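Local atomic coordinates of CghA (Chaetomium globosum, PDB entry 6KBC), a protein that belongs to the two-domain, beta-rich Diels-Alderase family of the calycin clan and binds the ligand WK1 in a pocket of this model. Residues A[135-138]-A[143-146]; A[247-252]-A[369-374]; A[272-275]-A[280-283]; A[307-312]-A[318-323]. One frame throughout, in Å; residues are numbered along the deposited sequence.

Contact 1: residues A[135-138]-A[143-146]; sequences FDVA and TTTV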
loop_
_atom_site.group_PDB
_atom_site.type_symbol
_atom_site.label_atom_id
_atom_site.label_comp_id
_atom_site.label_asym_id
_atom_site.label_seq_id
_atom_site.Cartn_x
_atom_site.Cartn_y
_atom_site.Cartn_z
ATOM N N PHE A 135 14.140 6.359 -4.107
ATOM C CA PHE A 135 13.665 5.238 -4.897
ATOM C C PHE A 135 13.982 5.471 -6.362
ATOM O O PHE A 135 14.130 6.602 -6.823
ATOM C CB PHE A 135 12.159 4.971 -4.691
ATOM C CG PHE A 135 11.253 6.125 -5.049
ATOM C CD1 PHE A 135 10.833 6.330 -6.354
ATOM C CD2 PHE A 135 10.763 6.963 -4.060
ATOM C CE1 PHE A 135 9.974 7.382 -6.670
ATOM C CE2 PHE A 135 9.898 8.006 -4.369
ATOM C CZ PHE A 135 9.512 8.217 -5.681
ATOM N N ASP A 136 14.081 4.364 -7.089
ATOM C CA ASP A 136 14.415 4.376 -8.497
ATOM C C ASP A 136 13.585 3.301 -9.175
ATOM O O ASP A 136 13.573 2.153 -8.725
ATOM C CB ASP A 136 15.916 4.106 -8.683
ATOM C CG ASP A 136 16.451 4.652 -9.978
ATOM O OD1 ASP A 136 16.670 5.886 -10.059
ATOM O OD2 ASP A 136 16.690 3.835 -10.897
ATOM N N VAL A 137 12.883 3.657 -10.243
ATOM C CA VAL A 137 12.047 2.703 -10.956
ATOM C C VAL A 137 12.401 2.741 -12.432
ATOM O O VAL A 137 12.436 3.819 -13.035
ATOM C CB VAL A 137 10.550 2.990 -10.762
ATOM C CG1 VAL A 137 9.747 1.930 -11.451
ATOM C CG2 VAL A 137 10.202 3.048 -9.270
ATOM N N ALA A 138 12.637 1.563 -13.011
ATOM C CA ALA A 138 12.918 1.452 -14.435
ATOM C C ALA A 138 11.765 2.021 -15.254
ATOM O O ALA A 138 10.606 2.011 -14.828
ATOM C CB ALA A 138 13.158 -0.005 -14.818
ATOM N N THR A 143 12.009 -3.107 -12.661
ATOM C CA THR A 143 12.818 -3.176 -11.456
ATOM C C THR A 143 12.645 -1.890 -10.672
ATOM O O THR A 143 12.313 -0.839 -11.226
ATOM C CB THR A 143 14.326 -3.351 -11.752
ATOM O OG1 THR A 143 14.843 -2.108 -12.234
ATOM C CG2 THR A 143 14.592 -4.437 -12.787
ATOM N N THR A 144 12.892 -1.985 -9.365
ATOM C CA THR A 144 12.975 -0.830 -8.497
ATOM C C THR A 144 14.196 -0.971 -7.615
ATOM O O THR A 144 14.682 -2.074 -7.367
ATOM C CB THR A 144 11.756 -0.654 -7.561
ATOM O OG1 THR A 144 11.859 -1.579 -6.473
ATOM C CG2 THR A 144 10.477 -0.896 -8.281
ATOM N N THR A 145 14.647 0.162 -7.101
ATOM C CA THR A 145 15.651 0.185 -6.054
ATOM C C THR A 145 15.277 1.267 -5.067
ATOM O O THR A 145 14.978 2.393 -5.464
ATOM C CB THR A 145 17.055 0.438 -6.625
ATOM O OG1 THR A 145 17.347 -0.584 -7.583
ATOM C CG2 THR A 145 18.086 0.384 -5.523
ATOM N N VAL A 146 15.273 0.918 -3.791
ATOM C CA VAL A 146 15.035 1.860 -2.712
ATOM C C VAL A 146 16.263 1.834 -1.825
ATOM O O VAL A 146 16.723 0.757 -1.439
ATOM C CB VAL A 146 13.772 1.495 -1.917
ATOM C CG1 VAL A 146 13.537 2.500 -0.821
ATOM C CG2 VAL A 146 12.591 1.399 -2.867
#

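Contact 2: residues A[247-252]-A[369-374]; sequences AQAGPY and VEVTGG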
loop_
_atom_site.group_PDB
_atom_site.type_symbol
_atom_site.label_atom_id
_atom_site.label_comp_id
_atom_site.label_asym_id
_atom_site.label_seq_id
_atom_site.Cartn_x
_atom_site.Cartn_y
_atom_site.Cartn_z
ATOM N N ALA A 247 -0.750 -10.195 -0.122
ATOM C CA ALA A 247 -0.595 -11.543 0.397
ATOM C C ALA A 247 -0.316 -12.498 -0.747
ATOM O O ALA A 247 -0.777 -12.292 -1.871
ATOM C CB ALA A 247 -1.841 -12.030 1.140
ATOM N N GLN A 248 0.384 -13.579 -0.422
ATOM C CA GLN A 248 0.649 -14.662 -1.362
ATOM C C GLN A 248 0.354 -15.982 -0.668
ATOM O O GLN A 248 0.790 -16.195 0.468
ATOM C CB GLN A 248 2.100 -14.640 -1.854
ATOM C CG GLN A 248 2.414 -15.821 -2.804
ATOM C CD GLN A 248 3.820 -15.770 -3.366
ATOM O OE1 GLN A 248 4.781 -15.525 -2.641
ATOM N NE2 GLN A 248 3.937 -15.959 -4.671
ATOM N N ALA A 249 -0.403 -16.851 -1.332
ATOM C CA ALA A 249 -0.731 -18.170 -0.784
ATOM C C ALA A 249 -0.808 -19.144 -1.948
ATOM O O ALA A 249 -1.719 -19.048 -2.773
ATOM C CB ALA A 249 -2.049 -18.154 -0.003
ATOM N N GLY A 250 0.138 -20.073 -2.021
ATOM C CA GLY A 250 0.193 -20.984 -3.140
ATOM C C GLY A 250 0.332 -20.222 -4.440
ATOM O O GLY A 250 1.165 -19.325 -4.567
ATOM N N PRO A 251 -0.508 -20.540 -5.428
ATOM C CA PRO A 251 -0.446 -19.816 -6.706
ATOM C C PRO A 251 -1.059 -18.425 -6.653
ATOM O O PRO A 251 -0.977 -17.699 -7.651
ATOM C CB PRO A 251 -1.254 -20.715 -7.645
ATOM C CG PRO A 251 -2.292 -21.303 -6.739
ATOM C CD PRO A 251 -1.610 -21.517 -5.405
ATOM N N TYR A 252 -1.666 -18.030 -5.538
ATOM C CA TYR A 252 -2.463 -16.809 -5.478
ATOM C C TYR A 252 -1.639 -15.649 -4.958
ATOM O O TYR A 252 -0.932 -15.776 -3.946
ATOM C CB TYR A 252 -3.692 -17.006 -4.588
ATOM C CG TYR A 252 -4.648 -18.007 -5.136
ATOM C CD1 TYR A 252 -5.360 -17.749 -6.298
ATOM C CD2 TYR A 252 -4.799 -19.243 -4.533
ATOM C CE1 TYR A 252 -6.238 -18.687 -6.811
ATOM C CE2 TYR A 252 -5.654 -20.179 -5.035
ATOM C CZ TYR A 252 -6.375 -19.898 -6.174
ATOM O OH TYR A 252 -7.243 -20.845 -6.666
ATOM N N VAL A 369 0.053 -11.358 8.348
ATOM C CA VAL A 369 -1.105 -12.232 8.437
ATOM C C VAL A 369 -0.737 -13.597 7.886
ATOM O O VAL A 369 0.024 -13.716 6.926
ATOM C CB VAL A 369 -2.329 -11.664 7.684
ATOM C CG1 VAL A 369 -2.887 -10.436 8.431
ATOM C CG2 VAL A 369 -1.924 -11.292 6.255
ATOM N N GLU A 370 -1.317 -14.630 8.479
ATOM C CA GLU A 370 -1.291 -15.956 7.892
ATOM C C GLU A 370 -2.517 -16.100 7.001
ATOM O O GLU A 370 -3.622 -15.698 7.379
ATOM C CB GLU A 370 -1.299 -17.021 8.984
ATOM C CG GLU A 370 -0.979 -18.416 8.488
ATOM C CD GLU A 370 -0.709 -19.365 9.648
ATOM O OE1 GLU A 370 -0.795 -18.913 10.816
ATOM O OE2 GLU A 370 -0.364 -20.536 9.394
ATOM N N VAL A 371 -2.321 -16.678 5.819
ATOM C CA VAL A 371 -3.333 -16.702 4.766
ATOM C C VAL A 371 -3.714 -18.146 4.478
ATOM O O VAL A 371 -2.839 -18.998 4.279
ATOM C CB VAL A 371 -2.814 -16.008 3.491
ATOM C CG1 VAL A 371 -3.899 -15.952 2.413
ATOM C CG2 VAL A 371 -2.303 -14.618 3.832
ATOM N N THR A 372 -5.015 -18.419 4.451
ATOM C CA THR A 372 -5.561 -19.722 4.094
ATOM C C THR A 372 -6.752 -19.532 3.165
ATOM O O THR A 372 -7.424 -18.507 3.215
ATOM C CB THR A 372 -5.985 -20.511 5.353
ATOM O OG1 THR A 372 -7.104 -19.848 5.959
ATOM C CG2 THR A 372 -4.849 -20.603 6.361
ATOM N N GLY A 373 -6.994 -20.517 2.297
ATOM C CA GLY A 373 -8.206 -20.525 1.499
ATOM C C GLY A 373 -8.016 -21.028 0.081
ATOM O O GLY A 373 -7.233 -21.953 -0.155
ATOM N N GLY A 374 -8.730 -20.446 -0.877
ATOM C CA GLY A 374 -8.589 -20.865 -2.256
ATOM C C GLY A 374 -9.920 -20.802 -2.975
ATOM O O GLY A 374 -10.845 -20.119 -2.540
#

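Contact 3: residues A[272-275]-A[280-283]; sequences NAAL and KIVS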
loop_
_atom_site.group_PDB
_atom_site.type_symbol
_atom_site.label_atom_id
_atom_site.label_comp_id
_atom_site.label_asym_id
_atom_site.label_seq_id
_atom_site.Cartn_x
_atom_site.Cartn_y
_atom_site.Cartn_z
ATOM N N ASN A 272 -9.659 -0.792 -4.904
ATOM C CA ASN A 272 -8.835 -1.114 -6.059
ATOM C C ASN A 272 -8.024 -2.335 -5.648
ATOM O O ASN A 272 -7.166 -2.235 -4.773
ATOM C CB ASN A 272 -7.951 0.067 -6.433
ATOM C CG ASN A 272 -7.348 -0.096 -7.803
ATOM O OD1 ASN A 272 -6.611 -1.058 -8.043
ATOM N ND2 ASN A 272 -7.713 0.792 -8.732
ATOM N N ALA A 273 -8.348 -3.489 -6.223
ATOM C CA ALA A 273 -7.793 -4.747 -5.747
ATOM C C ALA A 273 -7.588 -5.677 -6.923
ATOM O O ALA A 273 -8.181 -5.510 -7.994
ATOM C CB ALA A 273 -8.702 -5.429 -4.713
ATOM N N ALA A 274 -6.781 -6.703 -6.693
ATOM C CA ALA A 274 -6.509 -7.660 -7.747
ATOM C C ALA A 274 -6.166 -8.998 -7.122
ATOM O O ALA A 274 -5.474 -9.055 -6.099
ATOM C CB ALA A 274 -5.363 -7.180 -8.648
ATOM N N LEU A 275 -6.653 -10.067 -7.739
ATOM C CA LEU A 275 -6.236 -11.416 -7.404
ATOM C C LEU A 275 -5.593 -12.031 -8.641
ATOM O O LEU A 275 -6.137 -11.935 -9.744
ATOM C CB LEU A 275 -7.395 -12.273 -6.933
ATOM C CG LEU A 275 -7.042 -13.721 -6.614
ATOM C CD1 LEU A 275 -6.163 -13.808 -5.361
ATOM C CD2 LEU A 275 -8.325 -14.533 -6.450
ATOM N N LYS A 280 -1.546 -14.761 -13.624
ATOM C CA LYS A 280 -2.652 -14.324 -14.466
ATOM C C LYS A 280 -3.690 -13.632 -13.585
ATOM O O LYS A 280 -4.056 -14.160 -12.529
ATOM C CB LYS A 280 -3.265 -15.528 -15.158
ATOM C CG LYS A 280 -2.255 -16.169 -16.094
ATOM C CD LYS A 280 -2.815 -17.331 -16.860
ATOM C CE LYS A 280 -1.691 -17.938 -17.665
ATOM N NZ LYS A 280 -1.250 -16.973 -18.705
ATOM N N ILE A 281 -4.171 -12.466 -14.015
ATOM C CA ILE A 281 -5.175 -11.767 -13.218
ATOM C C ILE A 281 -6.499 -12.512 -13.342
ATOM O O ILE A 281 -6.989 -12.781 -14.445
ATOM C CB ILE A 281 -5.288 -10.292 -13.625
ATOM C CG1 ILE A 281 -6.192 -9.541 -12.624
ATOM C CG2 ILE A 281 -5.715 -10.132 -15.087
ATOM C CD1 ILE A 281 -5.818 -8.090 -12.454
ATOM N N VAL A 282 -7.063 -12.914 -12.207
ATOM C CA VAL A 282 -8.301 -13.677 -12.227
ATOM C C VAL A 282 -9.452 -12.912 -11.594
ATOM O O VAL A 282 -10.618 -13.285 -11.805
ATOM C CB VAL A 282 -8.119 -15.062 -11.570
ATOM C CG1 VAL A 282 -7.101 -15.902 -12.384
ATOM C CG2 VAL A 282 -7.670 -14.940 -10.112
ATOM N N SER A 283 -9.168 -11.830 -10.873
ATOM C CA SER A 283 -10.196 -10.881 -10.457
ATOM C C SER A 283 -9.587 -9.488 -10.503
ATOM O O SER A 283 -8.678 -9.175 -9.728
ATOM C CB SER A 283 -10.730 -11.207 -9.057
ATOM O OG SER A 283 -11.842 -10.373 -8.730
#

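Contact 4: residues A[307-312]-A[318-323]; sequences KLYDGD and YRDKNV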
loop_
_atom_site.group_PDB
_atom_site.type_symbol
_atom_site.label_atom_id
_atom_site.label_comp_id
_atom_site.label_asym_id
_atom_site.label_seq_id
_atom_site.Cartn_x
_atom_site.Cartn_y
_atom_site.Cartn_z
ATOM N N LYS A 307 -14.445 -8.072 8.080
ATOM C CA LYS A 307 -13.731 -8.217 9.340
ATOM C C LYS A 307 -14.105 -9.549 9.983
ATOM O O LYS A 307 -15.284 -9.916 10.028
ATOM C CB LYS A 307 -14.072 -7.062 10.286
ATOM C CG LYS A 307 -13.581 -5.681 9.829
ATOM C CD LYS A 307 -14.405 -4.588 10.540
ATOM C CE LYS A 307 -14.258 -3.254 9.836
ATOM N NZ LYS A 307 -12.849 -2.757 9.945
ATOM N N LEU A 308 -13.089 -10.285 10.442
ATOM C CA LEU A 308 -13.266 -11.569 11.112
ATOM C C LEU A 308 -13.110 -11.361 12.607
ATOM O O LEU A 308 -12.195 -10.655 13.039
ATOM C CB LEU A 308 -12.240 -12.590 10.627
ATOM C CG LEU A 308 -12.362 -13.061 9.179
ATOM C CD1 LEU A 308 -11.228 -13.994 8.841
ATOM C CD2 LEU A 308 -13.689 -13.769 8.957
ATOM N N TYR A 309 -14.021 -11.948 13.389
ATOM C CA TYR A 309 -13.952 -11.869 14.842
ATOM C C TYR A 309 -13.794 -13.225 15.505
ATOM O O TYR A 309 -13.422 -13.273 16.680
ATOM C CB TYR A 309 -15.215 -11.181 15.397
ATOM C CG TYR A 309 -15.338 -9.776 14.859
ATOM C CD1 TYR A 309 -14.641 -8.730 15.438
ATOM C CD2 TYR A 309 -16.118 -9.511 13.730
ATOM C CE1 TYR A 309 -14.730 -7.444 14.930
ATOM C CE2 TYR A 309 -16.220 -8.233 13.222
ATOM C CZ TYR A 309 -15.519 -7.207 13.827
ATOM O OH TYR A 309 -15.600 -5.932 13.325
ATOM N N ASP A 310 -14.047 -14.318 14.787
ATOM C CA ASP A 310 -14.003 -15.664 15.337
ATOM C C ASP A 310 -12.766 -16.397 14.826
ATOM O O ASP A 310 -12.251 -16.096 13.744
ATOM C CB ASP A 310 -15.259 -16.454 14.948
ATOM C CG ASP A 310 -16.542 -15.806 15.461
ATOM O OD1 ASP A 310 -16.509 -15.141 16.520
ATOM O OD2 ASP A 310 -17.591 -15.964 14.803
ATOM N N GLY A 311 -12.295 -17.370 15.610
ATOM C CA GLY A 311 -11.151 -18.175 15.212
ATOM C C GLY A 311 -9.832 -17.554 15.626
ATOM O O GLY A 311 -9.760 -16.589 16.397
ATOM N N ASP A 312 -8.758 -18.130 15.084
ATOM C CA ASP A 312 -7.412 -17.727 15.457
ATOM C C ASP A 312 -7.075 -16.352 14.896
ATOM O O ASP A 312 -7.644 -15.892 13.896
ATOM C CB ASP A 312 -6.368 -18.742 14.955
ATOM C CG ASP A 312 -6.600 -20.147 15.498
ATOM O OD1 ASP A 312 -7.323 -20.298 16.504
ATOM O OD2 ASP A 312 -6.042 -21.094 14.916
ATOM N N TYR A 318 -8.040 -1.361 18.627
ATOM C CA TYR A 318 -8.700 -0.063 18.603
ATOM C C TYR A 318 -10.189 -0.224 18.353
ATOM O O TYR A 318 -10.845 -0.932 19.114
ATOM C CB TYR A 318 -8.013 0.837 17.582
ATOM C CG TYR A 318 -6.578 1.114 17.968
ATOM C CD1 TYR A 318 -6.287 2.010 18.998
ATOM C CD2 TYR A 318 -5.518 0.493 17.311
ATOM C CE1 TYR A 318 -4.980 2.280 19.372
ATOM C CE2 TYR A 318 -4.196 0.754 17.679
ATOM C CZ TYR A 318 -3.941 1.648 18.716
ATOM O OH TYR A 318 -2.642 1.913 19.089
ATOM N N ARG A 319 -10.747 0.413 17.324
ATOM C CA ARG A 319 -12.203 0.391 17.184
ATOM C C ARG A 319 -12.719 -1.031 16.988
ATOM O O ARG A 319 -13.630 -1.481 17.696
ATOM C CB ARG A 319 -12.657 1.281 16.027
ATOM C CG ARG A 319 -14.180 1.359 15.945
ATOM C CD ARG A 319 -14.655 2.001 14.658
ATOM N NE ARG A 319 -14.334 1.160 13.503
ATOM C CZ ARG A 319 -14.108 1.630 12.284
ATOM N NH1 ARG A 319 -14.147 2.939 12.062
ATOM N NH2 ARG A 319 -13.820 0.792 11.291
ATOM N N ASP A 320 -12.154 -1.747 16.029
ATOM C CA ASP A 320 -12.610 -3.085 15.678
ATOM C C ASP A 320 -11.677 -4.097 16.306
ATOM O O ASP A 320 -10.471 -4.080 16.054
ATOM C CB ASP A 320 -12.645 -3.273 14.161
ATOM C CG ASP A 320 -13.453 -2.198 13.483
ATOM O OD1 ASP A 320 -14.492 -1.807 14.069
ATOM O OD2 ASP A 320 -13.065 -1.761 12.380
ATOM N N LYS A 321 -12.247 -5.003 17.079
ATOM C CA LYS A 321 -11.487 -6.047 17.754
ATOM C C LYS A 321 -11.385 -7.278 16.862
ATOM O O LYS A 321 -11.745 -8.394 17.251
ATOM C CB LYS A 321 -12.170 -6.372 19.082
ATOM C CG LYS A 321 -12.336 -5.165 20.033
ATOM C CD LYS A 321 -11.084 -4.302 20.097
ATOM C CE LYS A 321 -11.155 -3.245 21.219
ATOM N NZ LYS A 321 -12.330 -2.382 21.005
ATOM N N ASN A 322 -10.934 -7.083 15.618
ATOM C CA ASN A 322 -10.954 -8.172 14.653
ATOM C C ASN A 322 -9.684 -9.021 14.740
ATOM O O ASN A 322 -8.604 -8.542 15.098
ATOM C CB ASN A 322 -11.138 -7.641 13.222
ATOM C CG ASN A 322 -10.018 -6.724 12.785
ATOM O OD1 ASN A 322 -9.664 -5.777 13.495
ATOM N ND2 ASN A 322 -9.464 -6.983 11.589
ATOM N N VAL A 323 -9.832 -10.310 14.420
ATOM C CA VAL A 323 -8.687 -11.207 14.405
ATOM C C VAL A 323 -8.104 -11.320 13.009
ATOM O O VAL A 323 -7.106 -12.018 12.813
ATOM C CB VAL A 323 -9.094 -12.588 14.959
ATOM C CG1 VAL A 323 -9.595 -12.442 16.459
ATOM C CG2 VAL A 323 -10.160 -13.215 14.101
HETATM O O HOH W 1 -16.003 -3.750 15.103
#

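Contact 1: residues A[135-138]-A[143-146]
Thr143 faces Ala138 at the turn end of the paired strands. Thr143 O accepts the N-H of Ala138 N at 3.0 Å, and the bond is almost straight, with 171° at the hydrogen. The hydroxyl of Thr143 is turned in between its own backbone N and carbonyl carbon (chi1 74°), and this brings Thr143 OG1 within 3.7 Å of the methyl CB of Ala138. Thr144 comes next, in a non-hydrogen-bonded pair with Val137. The two side chains lie side by side and point the same way, with Thr144 CG2 4.1 Å from Val137 CG2. Both also touch Phe51 of strand 46-54, on the sheet face they share. The two segments form an antiparallel beta hairpin of strands 132-137 and 143-150, within the Diels-Alderase N-terminal domain of the calycin clan. Thr145 makes the hydrogen-bonded pair with Asp136. Thr145 N gives to Asp136 O at 2.8 Å. Thr145 O receives Asp136 N at 2.7 Å, in a bond bent at the hydrogen to 133°. Thr145 O also receives a CA-H...O contact from Phe135 CA at 3.2 Å. The carboxylate of Asp136 turns elsewhere, and OD2 is hydrogen-bonded to His113 on the adjoining strand. Val146 pairs with Phe135 without hydrogen bonds. Val146 CG2 meets Phe135 CB at 4.0 Å, while the phenyl ring leads away from Val146 and stacks on Trp49, with Phe66 edge-to-face.

Contact 2: residues A[247-252]-A[369-374]
Val371 sets one methyl against each of two alanines, Ala247 and Ala249. The contact packs strand 239-249 on strand 363-375 in the Diels-Alderase C-terminal domain, a calycin-clan domain. These strands do not pair with each other, but both pair with strand 382-392 of a curled sheet. No hydrogen bond joins the two segments. CG1 of Val371 stands anti to its backbone N (chi1 -176°) and meets Ala249 CB at 3.8 Å. Val371 CG2 is anti to the carbonyl carbon and meets Ala247 CB, also at 3.8 Å. The valine thus straddles the two alanines, one branch to each. Ala247 and Ala249 are two residues apart on a strand, and both methyls point toward Val371. Ala249 CA is 6.3 Å from Val371 CA. Val371 also touches Leu343 of strand 338-346.

Past Ala249 the chain reverses in a type II' beta turn to Tyr252. Ala249 N bonds to Tyr252 O, and Tyr252 N to Ala249 O, each at 2.9 Å. Gly250 takes the first corner with a positive phi. Tyr252 CB points toward 369-374. The tyrosine OH is held by Glu380 and Arg277, while Phe341 meets the ring edge-to-face. Pro251 CG lies 3.9 Å above the plane of the Tyr252 ring, offset toward the rim. Across the contact, the ring meets glycine backbone obliquely: Tyr252 CE2 is 4.1 Å from Gly374 CA.

Contact 3: residues A[272-275]-A[280-283]
A classic beta bulge marks this antiparallel hairpin of strands 269-277 and 280-285 in the Diels-Alderase C-terminal domain. Val282 and Ser283 both face Leu275, one residue against two. Leu275 O therefore accepts two backbone N-H groups. Val282 N is 2.8 Å from Leu275 O, and Ser283 N is 3.2 Å from Leu275 O. Both donors are tilted from the carbonyl plane. In return Leu275 N gives to Ser283 O at 3.0 Å. The short segments are well away from straight antiparallel, with 118° between their directions.

Leu275 and Val282 cross obliquely. Val282 CG2 sits between its backbone N and carbonyl carbon, and from there it rests against Leu275 CD2 at 3.7 Å. Leu275 and Ser283 lie on the same face, where their CB atoms touch. Trp339 and Phe341 of strand 338-346 and Phe329 of strand 324-330 cover Leu275, so this face belongs to the interior of the domain. The hydroxyl of Ser283 bonds to the carbonyl O of Arg330, which ties the hairpin to the end of strand 324-330. Ile281 lies beside Pro166. Its CG1 is anti to the backbone N (chi1 -171°), which brings CD1 alongside Ala274: Ile281 CD1 is 3.9 Å from Ala274 CB.

Contact 4: residues A[307-312]-A[318-323]
Asp320 OD2 is gripped by two cationic groups. Lys307 NZ reaches Asp320 OD2 at 2.6 Å in a salt bridge across the contact, from above the carboxylate plane by 41°. Arg319 NH2 gives to the same Asp320 OD2 at 2.9 Å, on the syn side. Arg319 NE bonds to Asp320 OD1 at 3.0 Å, so the guanidinium holds the carboxylate side-on with two nitrogens, one to each oxygen. Lys307 and Asp320 cross at about a right angle. The lysine chain runs out extended and bends only at its last torsion (chi4 -66°), which swings NZ onto the carboxylate. A water links Asp320 OD1 to Tyr309 OH, and it donates to the aspartate. The Tyr309 ring lies at 89° to the carboxylate plane. Lys321 O sits at the edge of that ring, near its plane, 3.4 Å from Tyr309 CD1.

Farther along, Val323 N gives to Leu308 O at 2.8 Å. Val323 CG2 fits into the loop after strand 302-308, 3.6 Å from Asp310 O and 4.1 Å from Leu308 CB. The segments are the two ends of the connection between strands 302-308 and 324-330 of the C-terminal calycin-clan domain, with the end of strand 302-308 included. Lys321 is the centre of an inverse gamma turn, whose bond from Asn322 N to Asp320 O is weak.

Asp241 supplies a second carboxylate to both Lys307 and Arg319, and Asn322 ND2 bonds to Glu390 and to Gly324 O. The grip of two cations on Asp320 would be expected to keep its carboxylate ionised.

Overall arrangement
Contact 1 comes first along the chain and closes a short hairpin loop in the N-terminal domain. It ends before any of the others opens. In the C-terminal domain, contact 2 closes a long loop, from 247-252 to 369-374. It packs strand 239-249 against strand 363-375, which share strand 382-392 as neighbour. Contacts 3 and 4 are both nested inside that loop and follow each other in series: contact 3 closes a tight hairpin, contact 4 the connection between two later strands. Contacts 2 and 3 touch, where Tyr252 CB packs on Leu275 CD1 at 4.1 Å. Contacts 1 and 4 lie on opposite sides of the chain's centre, about 36 Å apart between centres.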